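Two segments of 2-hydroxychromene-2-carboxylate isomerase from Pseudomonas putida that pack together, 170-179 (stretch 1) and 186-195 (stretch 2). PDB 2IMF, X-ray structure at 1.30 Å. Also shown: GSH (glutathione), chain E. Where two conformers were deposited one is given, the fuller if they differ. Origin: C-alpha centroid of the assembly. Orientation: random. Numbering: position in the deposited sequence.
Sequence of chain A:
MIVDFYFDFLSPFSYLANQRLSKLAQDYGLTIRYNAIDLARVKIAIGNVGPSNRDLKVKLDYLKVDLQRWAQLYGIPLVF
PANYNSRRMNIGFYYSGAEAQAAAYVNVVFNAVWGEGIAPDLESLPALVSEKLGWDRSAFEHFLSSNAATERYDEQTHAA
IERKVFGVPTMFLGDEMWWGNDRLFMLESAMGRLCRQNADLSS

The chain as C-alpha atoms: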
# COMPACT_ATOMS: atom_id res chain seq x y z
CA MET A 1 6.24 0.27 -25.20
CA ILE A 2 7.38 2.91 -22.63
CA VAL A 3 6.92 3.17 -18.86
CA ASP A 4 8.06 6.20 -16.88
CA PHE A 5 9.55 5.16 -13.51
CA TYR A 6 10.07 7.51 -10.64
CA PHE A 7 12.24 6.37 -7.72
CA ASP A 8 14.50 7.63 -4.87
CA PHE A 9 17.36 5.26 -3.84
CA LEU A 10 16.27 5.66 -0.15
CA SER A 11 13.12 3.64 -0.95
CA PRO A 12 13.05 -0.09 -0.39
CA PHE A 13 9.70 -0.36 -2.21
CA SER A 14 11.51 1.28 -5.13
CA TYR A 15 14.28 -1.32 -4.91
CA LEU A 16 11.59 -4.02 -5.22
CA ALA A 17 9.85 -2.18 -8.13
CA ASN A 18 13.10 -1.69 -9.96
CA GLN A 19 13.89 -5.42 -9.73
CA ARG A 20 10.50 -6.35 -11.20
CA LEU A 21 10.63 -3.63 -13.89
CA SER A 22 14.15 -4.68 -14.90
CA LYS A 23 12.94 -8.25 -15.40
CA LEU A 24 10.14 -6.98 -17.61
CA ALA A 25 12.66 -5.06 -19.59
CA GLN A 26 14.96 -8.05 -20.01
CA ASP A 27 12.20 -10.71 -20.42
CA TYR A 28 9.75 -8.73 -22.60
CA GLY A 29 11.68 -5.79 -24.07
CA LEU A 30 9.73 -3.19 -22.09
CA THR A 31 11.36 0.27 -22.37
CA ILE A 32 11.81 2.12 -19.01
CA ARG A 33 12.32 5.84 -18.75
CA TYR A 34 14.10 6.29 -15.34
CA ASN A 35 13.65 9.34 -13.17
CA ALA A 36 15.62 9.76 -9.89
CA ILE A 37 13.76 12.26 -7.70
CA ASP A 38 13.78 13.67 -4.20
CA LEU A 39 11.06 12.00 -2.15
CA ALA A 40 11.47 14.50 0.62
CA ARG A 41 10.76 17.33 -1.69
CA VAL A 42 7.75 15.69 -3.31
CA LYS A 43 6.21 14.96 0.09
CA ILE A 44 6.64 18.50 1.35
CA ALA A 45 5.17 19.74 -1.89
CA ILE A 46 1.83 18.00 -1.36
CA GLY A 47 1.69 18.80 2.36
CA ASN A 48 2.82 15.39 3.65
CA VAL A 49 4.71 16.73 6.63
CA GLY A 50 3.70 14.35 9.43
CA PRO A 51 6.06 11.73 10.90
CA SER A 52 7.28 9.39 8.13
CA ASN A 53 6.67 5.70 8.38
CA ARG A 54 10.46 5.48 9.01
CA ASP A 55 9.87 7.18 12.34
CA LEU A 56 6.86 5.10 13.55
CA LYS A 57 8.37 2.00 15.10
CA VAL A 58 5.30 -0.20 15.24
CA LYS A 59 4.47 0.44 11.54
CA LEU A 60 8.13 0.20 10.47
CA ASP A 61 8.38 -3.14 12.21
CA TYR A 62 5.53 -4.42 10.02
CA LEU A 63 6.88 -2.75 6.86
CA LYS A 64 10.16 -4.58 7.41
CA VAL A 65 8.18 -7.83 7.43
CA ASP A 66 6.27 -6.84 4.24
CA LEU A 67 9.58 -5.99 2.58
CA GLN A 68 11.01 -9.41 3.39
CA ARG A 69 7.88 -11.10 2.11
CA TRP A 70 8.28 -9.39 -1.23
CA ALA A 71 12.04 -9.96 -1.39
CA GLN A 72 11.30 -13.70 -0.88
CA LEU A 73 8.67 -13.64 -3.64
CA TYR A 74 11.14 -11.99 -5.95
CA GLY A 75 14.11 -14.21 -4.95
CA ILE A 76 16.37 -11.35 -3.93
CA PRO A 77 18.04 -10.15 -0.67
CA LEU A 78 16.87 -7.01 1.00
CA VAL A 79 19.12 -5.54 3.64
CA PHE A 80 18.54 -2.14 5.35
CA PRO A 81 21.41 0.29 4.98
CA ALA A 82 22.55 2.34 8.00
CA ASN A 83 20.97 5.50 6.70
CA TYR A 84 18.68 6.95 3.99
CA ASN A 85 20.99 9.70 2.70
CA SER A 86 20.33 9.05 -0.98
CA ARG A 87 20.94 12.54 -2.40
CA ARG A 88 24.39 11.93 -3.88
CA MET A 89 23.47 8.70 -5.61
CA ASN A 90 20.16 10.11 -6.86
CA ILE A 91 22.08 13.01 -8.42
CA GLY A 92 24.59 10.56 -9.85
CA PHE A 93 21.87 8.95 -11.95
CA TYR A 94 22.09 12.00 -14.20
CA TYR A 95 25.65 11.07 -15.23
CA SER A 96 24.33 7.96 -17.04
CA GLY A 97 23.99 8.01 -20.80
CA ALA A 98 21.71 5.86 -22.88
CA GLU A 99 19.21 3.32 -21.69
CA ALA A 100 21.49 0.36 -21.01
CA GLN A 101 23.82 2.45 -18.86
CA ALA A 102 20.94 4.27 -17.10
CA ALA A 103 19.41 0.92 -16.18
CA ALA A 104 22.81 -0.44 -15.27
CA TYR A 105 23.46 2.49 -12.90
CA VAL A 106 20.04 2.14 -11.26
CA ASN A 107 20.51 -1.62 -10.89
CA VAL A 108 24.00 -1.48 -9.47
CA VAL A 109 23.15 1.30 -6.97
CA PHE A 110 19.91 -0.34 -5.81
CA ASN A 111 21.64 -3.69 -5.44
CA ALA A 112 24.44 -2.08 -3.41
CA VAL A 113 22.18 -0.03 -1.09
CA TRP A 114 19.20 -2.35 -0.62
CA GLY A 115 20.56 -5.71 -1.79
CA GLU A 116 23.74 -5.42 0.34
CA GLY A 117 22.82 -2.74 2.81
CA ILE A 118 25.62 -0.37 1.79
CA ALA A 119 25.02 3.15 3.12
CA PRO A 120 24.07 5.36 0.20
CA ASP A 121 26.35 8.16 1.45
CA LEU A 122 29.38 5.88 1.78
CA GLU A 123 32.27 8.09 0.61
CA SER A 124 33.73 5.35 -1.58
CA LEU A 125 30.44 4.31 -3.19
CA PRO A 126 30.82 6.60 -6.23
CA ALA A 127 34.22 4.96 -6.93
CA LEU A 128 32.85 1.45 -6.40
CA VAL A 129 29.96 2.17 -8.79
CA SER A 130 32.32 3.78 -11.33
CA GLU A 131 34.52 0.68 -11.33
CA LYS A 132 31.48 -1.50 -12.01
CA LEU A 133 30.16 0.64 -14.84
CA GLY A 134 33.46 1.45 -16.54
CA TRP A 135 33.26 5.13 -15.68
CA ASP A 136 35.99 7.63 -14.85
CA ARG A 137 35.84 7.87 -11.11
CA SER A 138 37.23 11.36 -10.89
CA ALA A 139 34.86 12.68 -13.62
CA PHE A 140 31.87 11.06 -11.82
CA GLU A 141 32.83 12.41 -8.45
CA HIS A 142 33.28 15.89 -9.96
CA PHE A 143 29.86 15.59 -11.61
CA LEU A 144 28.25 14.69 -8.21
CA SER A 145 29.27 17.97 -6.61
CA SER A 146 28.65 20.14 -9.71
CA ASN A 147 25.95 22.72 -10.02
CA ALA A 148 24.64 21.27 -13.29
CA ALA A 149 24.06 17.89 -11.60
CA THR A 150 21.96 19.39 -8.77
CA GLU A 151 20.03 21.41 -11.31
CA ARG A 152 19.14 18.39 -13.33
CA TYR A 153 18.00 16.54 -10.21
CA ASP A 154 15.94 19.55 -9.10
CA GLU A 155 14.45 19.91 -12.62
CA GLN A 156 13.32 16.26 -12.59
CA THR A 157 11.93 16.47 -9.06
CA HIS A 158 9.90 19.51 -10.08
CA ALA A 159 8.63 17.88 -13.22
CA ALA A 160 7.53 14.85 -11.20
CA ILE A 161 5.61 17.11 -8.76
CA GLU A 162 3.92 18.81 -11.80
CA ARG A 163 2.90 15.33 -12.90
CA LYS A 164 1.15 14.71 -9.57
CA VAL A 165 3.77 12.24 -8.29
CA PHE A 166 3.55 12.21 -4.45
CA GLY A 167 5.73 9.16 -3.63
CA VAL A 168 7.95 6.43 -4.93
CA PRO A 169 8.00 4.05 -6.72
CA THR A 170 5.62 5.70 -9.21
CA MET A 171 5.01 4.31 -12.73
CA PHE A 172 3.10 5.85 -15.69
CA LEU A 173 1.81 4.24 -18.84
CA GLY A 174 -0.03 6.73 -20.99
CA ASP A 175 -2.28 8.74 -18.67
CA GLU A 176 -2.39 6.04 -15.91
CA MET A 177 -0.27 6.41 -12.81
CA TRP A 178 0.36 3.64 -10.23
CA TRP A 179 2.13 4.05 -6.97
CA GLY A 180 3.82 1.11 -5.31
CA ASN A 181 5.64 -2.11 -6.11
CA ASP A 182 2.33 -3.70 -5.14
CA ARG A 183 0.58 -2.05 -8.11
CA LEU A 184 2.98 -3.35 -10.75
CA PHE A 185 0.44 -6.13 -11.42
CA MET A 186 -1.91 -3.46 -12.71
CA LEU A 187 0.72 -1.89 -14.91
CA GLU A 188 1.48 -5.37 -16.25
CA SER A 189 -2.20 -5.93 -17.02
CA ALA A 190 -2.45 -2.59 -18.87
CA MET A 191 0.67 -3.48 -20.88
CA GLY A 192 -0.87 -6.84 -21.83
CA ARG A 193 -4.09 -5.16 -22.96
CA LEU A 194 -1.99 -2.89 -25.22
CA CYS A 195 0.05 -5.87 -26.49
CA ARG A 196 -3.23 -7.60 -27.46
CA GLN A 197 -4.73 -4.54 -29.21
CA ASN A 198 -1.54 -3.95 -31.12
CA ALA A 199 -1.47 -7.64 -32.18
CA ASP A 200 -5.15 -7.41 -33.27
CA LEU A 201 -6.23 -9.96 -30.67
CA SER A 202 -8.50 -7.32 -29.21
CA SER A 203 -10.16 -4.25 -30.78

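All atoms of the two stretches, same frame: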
# COMPACT_ATOMS: atom_id res chain seq x y z
N THR A 170 6.81 5.26 -8.45
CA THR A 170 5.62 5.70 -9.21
C THR A 170 5.91 5.33 -10.67
O THR A 170 7.03 5.52 -11.16
CB THR A 170 5.27 7.17 -8.97
OG1 THR A 170 4.88 7.28 -7.61
CG2 THR A 170 4.06 7.53 -9.81
N MET A 171 4.88 4.80 -11.33
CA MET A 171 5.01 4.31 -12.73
C MET A 171 3.91 4.95 -13.53
O MET A 171 2.75 4.97 -13.05
CB MET A 171 4.94 2.78 -12.89
CG MET A 171 6.15 2.08 -12.34
SD MET A 171 6.39 1.97 -10.55
CE MET A 171 4.82 1.33 -9.94
N PHE A 172 4.18 5.37 -14.79
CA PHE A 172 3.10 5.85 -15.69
C PHE A 172 3.19 5.01 -16.93
O PHE A 172 4.29 4.78 -17.47
CB PHE A 172 3.27 7.30 -16.12
CG PHE A 172 3.03 8.36 -15.07
CD1 PHE A 172 4.00 8.62 -14.11
CD2 PHE A 172 1.86 9.08 -15.07
CE1 PHE A 172 3.79 9.62 -13.17
CE2 PHE A 172 1.64 10.08 -14.14
CZ PHE A 172 2.60 10.35 -13.22
N LEU A 173 2.00 4.75 -17.46
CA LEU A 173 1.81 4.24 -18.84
C LEU A 173 0.70 5.11 -19.41
O LEU A 173 -0.45 5.11 -18.93
CB LEU A 173 1.43 2.80 -18.83
CG LEU A 173 1.17 2.26 -20.23
CD1 LEU A 173 2.44 2.33 -21.06
CD2 LEU A 173 0.81 0.83 -19.99
N GLY A 174 1.01 5.92 -20.43
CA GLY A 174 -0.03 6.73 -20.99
C GLY A 174 -0.46 7.71 -19.93
O GLY A 174 0.39 8.38 -19.32
N ASP A 175 -1.76 7.84 -19.69
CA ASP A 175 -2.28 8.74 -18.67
C ASP A 175 -2.49 8.06 -17.27
O ASP A 175 -3.09 8.69 -16.40
CB ASP A 175 -3.60 9.37 -19.15
CG ASP A 175 -3.36 10.31 -20.35
OD1 ASP A 175 -2.61 11.31 -20.16
OD2 ASP A 175 -3.97 10.04 -21.39
N GLU A 176 -2.12 6.80 -17.19
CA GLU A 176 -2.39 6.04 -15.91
C GLU A 176 -1.10 6.05 -15.15
O GLU A 176 0.02 5.80 -15.64
CB GLU A 176 -2.74 4.60 -16.18
CG GLU A 176 -4.21 4.52 -16.67
CD GLU A 176 -4.63 3.11 -16.93
OE1 GLU A 176 -4.07 2.41 -17.76
OE2 GLU A 176 -5.59 2.68 -16.24
N MET A 177 -1.33 6.30 -13.88
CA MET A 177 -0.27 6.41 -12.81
C MET A 177 -0.57 5.36 -11.76
O MET A 177 -1.74 5.24 -11.31
CB MET A 177 -0.28 7.76 -12.10
CG MET A 177 1.02 8.00 -11.26
SD MET A 177 1.14 9.49 -10.38
CE MET A 177 0.21 9.00 -8.95
N TRP A 178 0.43 4.56 -11.40
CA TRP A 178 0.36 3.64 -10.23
C TRP A 178 1.47 3.96 -9.28
O TRP A 178 2.60 4.17 -9.70
CB TRP A 178 0.44 2.19 -10.69
CG TRP A 178 -0.64 1.70 -11.67
CD1 TRP A 178 -1.85 1.26 -11.36
CD2 TRP A 178 -0.56 1.79 -13.10
NE1 TRP A 178 -2.58 0.96 -12.55
CE2 TRP A 178 -1.78 1.29 -13.60
CE3 TRP A 178 0.42 2.22 -13.99
CZ2 TRP A 178 -2.06 1.21 -14.97
CZ3 TRP A 178 0.14 2.11 -15.38
CH2 TRP A 178 -1.08 1.59 -15.84
N TRP A 179 1.14 3.85 -8.01
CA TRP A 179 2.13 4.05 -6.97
C TRP A 179 2.28 2.78 -6.18
O TRP A 179 1.27 2.24 -5.69
CB TRP A 179 1.69 5.15 -6.04
CG TRP A 179 2.50 5.27 -4.77
CD1 TRP A 179 3.81 5.56 -4.64
CD2 TRP A 179 1.96 5.17 -3.44
NE1 TRP A 179 4.14 5.64 -3.28
CE2 TRP A 179 3.01 5.44 -2.54
CE3 TRP A 179 0.67 4.99 -2.94
CZ2 TRP A 179 2.82 5.47 -1.15
CZ3 TRP A 179 0.47 5.00 -1.53
CH2 TRP A 179 1.54 5.24 -0.67
N MET A 186 -0.95 -4.17 -11.87
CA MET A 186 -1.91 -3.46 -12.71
C MET A 186 -1.25 -2.86 -13.91
O MET A 186 -1.86 -2.79 -15.03
CB MET A 186 -2.57 -2.33 -11.91
CG MET A 186 -3.45 -2.82 -10.77
SD MET A 186 -4.11 -1.36 -9.90
CE MET A 186 -5.17 -2.08 -8.67
N LEU A 187 -0.02 -2.38 -13.77
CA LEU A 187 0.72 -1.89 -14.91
C LEU A 187 0.92 -3.06 -15.88
O LEU A 187 0.77 -2.87 -17.11
CB LEU A 187 2.09 -1.43 -14.43
CG LEU A 187 3.09 -1.06 -15.56
CD1 LEU A 187 2.70 0.07 -16.50
CD2 LEU A 187 4.41 -0.74 -15.03
N GLU A 188 1.19 -4.26 -15.39
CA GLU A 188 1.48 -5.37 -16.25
C GLU A 188 0.18 -5.68 -16.98
O GLU A 188 0.19 -5.95 -18.20
CB GLU A 188 2.01 -6.52 -15.44
CG GLU A 188 3.49 -6.26 -15.07
CD GLU A 188 3.93 -7.07 -13.87
OE1 GLU A 188 3.20 -7.96 -13.37
OE2 GLU A 188 5.07 -6.82 -13.39
N SER A 189 -0.96 -5.64 -16.32
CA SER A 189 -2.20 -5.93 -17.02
C SER A 189 -2.49 -4.87 -18.11
O SER A 189 -2.97 -5.24 -19.26
CB SER A 189 -3.36 -5.95 -16.03
OG SER A 189 -3.32 -7.11 -15.26
N ALA A 190 -2.24 -3.62 -17.88
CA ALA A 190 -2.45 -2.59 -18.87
C ALA A 190 -1.50 -2.84 -20.05
O ALA A 190 -1.90 -2.59 -21.21
CB ALA A 190 -2.18 -1.20 -18.29
N MET A 191 -0.27 -3.24 -19.80
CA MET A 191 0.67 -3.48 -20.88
C MET A 191 0.15 -4.61 -21.72
O MET A 191 0.22 -4.50 -22.96
CB MET A 191 2.06 -3.60 -20.40
CG MET A 191 2.53 -2.32 -19.69
SD MET A 191 4.31 -2.48 -19.37
CE MET A 191 4.27 -3.49 -17.95
N GLY A 192 -0.33 -5.69 -21.09
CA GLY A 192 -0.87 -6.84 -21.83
C GLY A 192 -2.04 -6.40 -22.67
O GLY A 192 -2.13 -6.83 -23.83
N ARG A 193 -2.96 -5.61 -22.15
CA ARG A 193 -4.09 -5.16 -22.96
C ARG A 193 -3.60 -4.44 -24.19
O ARG A 193 -4.16 -4.63 -25.27
CB ARG A 193 -5.05 -4.28 -22.13
CG ARG A 193 -5.91 -5.08 -21.13
CD ARG A 193 -7.07 -4.30 -20.47
NE ARG A 193 -6.56 -3.17 -19.65
CZ ARG A 193 -6.17 -3.29 -18.39
NH1 ARG A 193 -6.27 -4.48 -17.81
NH2 ARG A 193 -5.73 -2.21 -17.72
N LEU A 194 -2.54 -3.65 -24.07
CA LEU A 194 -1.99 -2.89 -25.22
C LEU A 194 -1.26 -3.83 -26.18
O LEU A 194 -1.37 -3.66 -27.41
CB LEU A 194 -1.02 -1.83 -24.67
CG LEU A 194 -1.46 -0.37 -24.64
CD1 LEU A 194 -2.99 -0.07 -24.48
CD2 LEU A 194 -0.58 0.39 -23.67
N CYS A 195 -0.57 -4.84 -25.66
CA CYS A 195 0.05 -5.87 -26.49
C CYS A 195 -1.01 -6.55 -27.33
O CYS A 195 -0.82 -6.74 -28.58
CB CYS A 195 0.65 -7.00 -25.65
SG CYS A 195 2.14 -6.74 -24.73
N1 GSH E . 2.33 -0.22 -0.67
CA1 GSH E . 3.55 0.27 -1.24
C1 GSH E . 4.32 -0.68 -2.08
O11 GSH E . 5.22 -0.26 -2.81
O12 GSH E . 4.06 -1.86 -1.73
CB1 GSH E . 4.19 1.38 -0.42
CG1 GSH E . 5.12 2.35 -1.15
CD1 GSH E . 5.67 3.38 -0.20
OE1 GSH E . 5.30 3.34 1.08
N2 GSH E . 6.52 4.28 -0.62
CA2 GSH E . 6.97 5.42 0.18
C2 GSH E . 6.30 6.68 -0.15
O2 GSH E . 6.16 7.00 -1.46
CB2 GSH E . 8.51 5.58 -0.05
SG2 GSH E . 9.48 4.23 0.71
N3 GSH E . 5.83 7.45 0.78
CA3 GSH E . 4.98 8.58 0.41
C3 GSH E . 3.61 8.38 1.01
O31 GSH E . 2.74 9.23 0.77
O32 GSH E . 3.40 7.39 1.78
O HOH W 1 -5.62 0.63 -19.25

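Helix 186-195 packs against a two-stranded hairpin, running nearly along strand 170-173 (14°) and roughly against strand 176-179 (152°). No direct hydrogen bond joins the two stretches; the contact is mostly apolar.

Met186 starts its side chain toward the hairpin, and Met186 CB lies 3.4 Å from Trp178 NE1. The end of the side chain then leads away. Met186 SD still sits oblique to the indole, 4.6 Å from the centroid of the five-membered ring of Trp178.

Leu187 lies over one face of the Trp178 ring. Leu187 CA is 3.9 Å from the centroid of the Trp178 six-membered ring and 6° off its normal, a CH-pi contact. The side chain also reaches the hairpin: Leu187 CD1 is 3.5 Å from Trp178 CZ3 and 3.8 Å from Leu173 CB, while Leu187 CD2 is 4.2 Å from Met171 CB. Glu188 points away.

One turn after Met186, Ala190 points toward the hairpin. Ala190 CB approaches Trp178 CH2 (3.9 Å) and Leu173 CD2 (4.0 Å). The same Leu173 CD2 meets Met191 CG at 3.6 Å.

Arg193 connects through water. The water donates to Glu176 OE1 (2.8 Å) and accepts from Arg193 NH2 (3.2 Å), bridging the two charged side chains.

Leu194 CD2 lies 4.0 Å from Leu173 CD2, so one methyl group touches Leu187, Ala190, Met191 and Leu194.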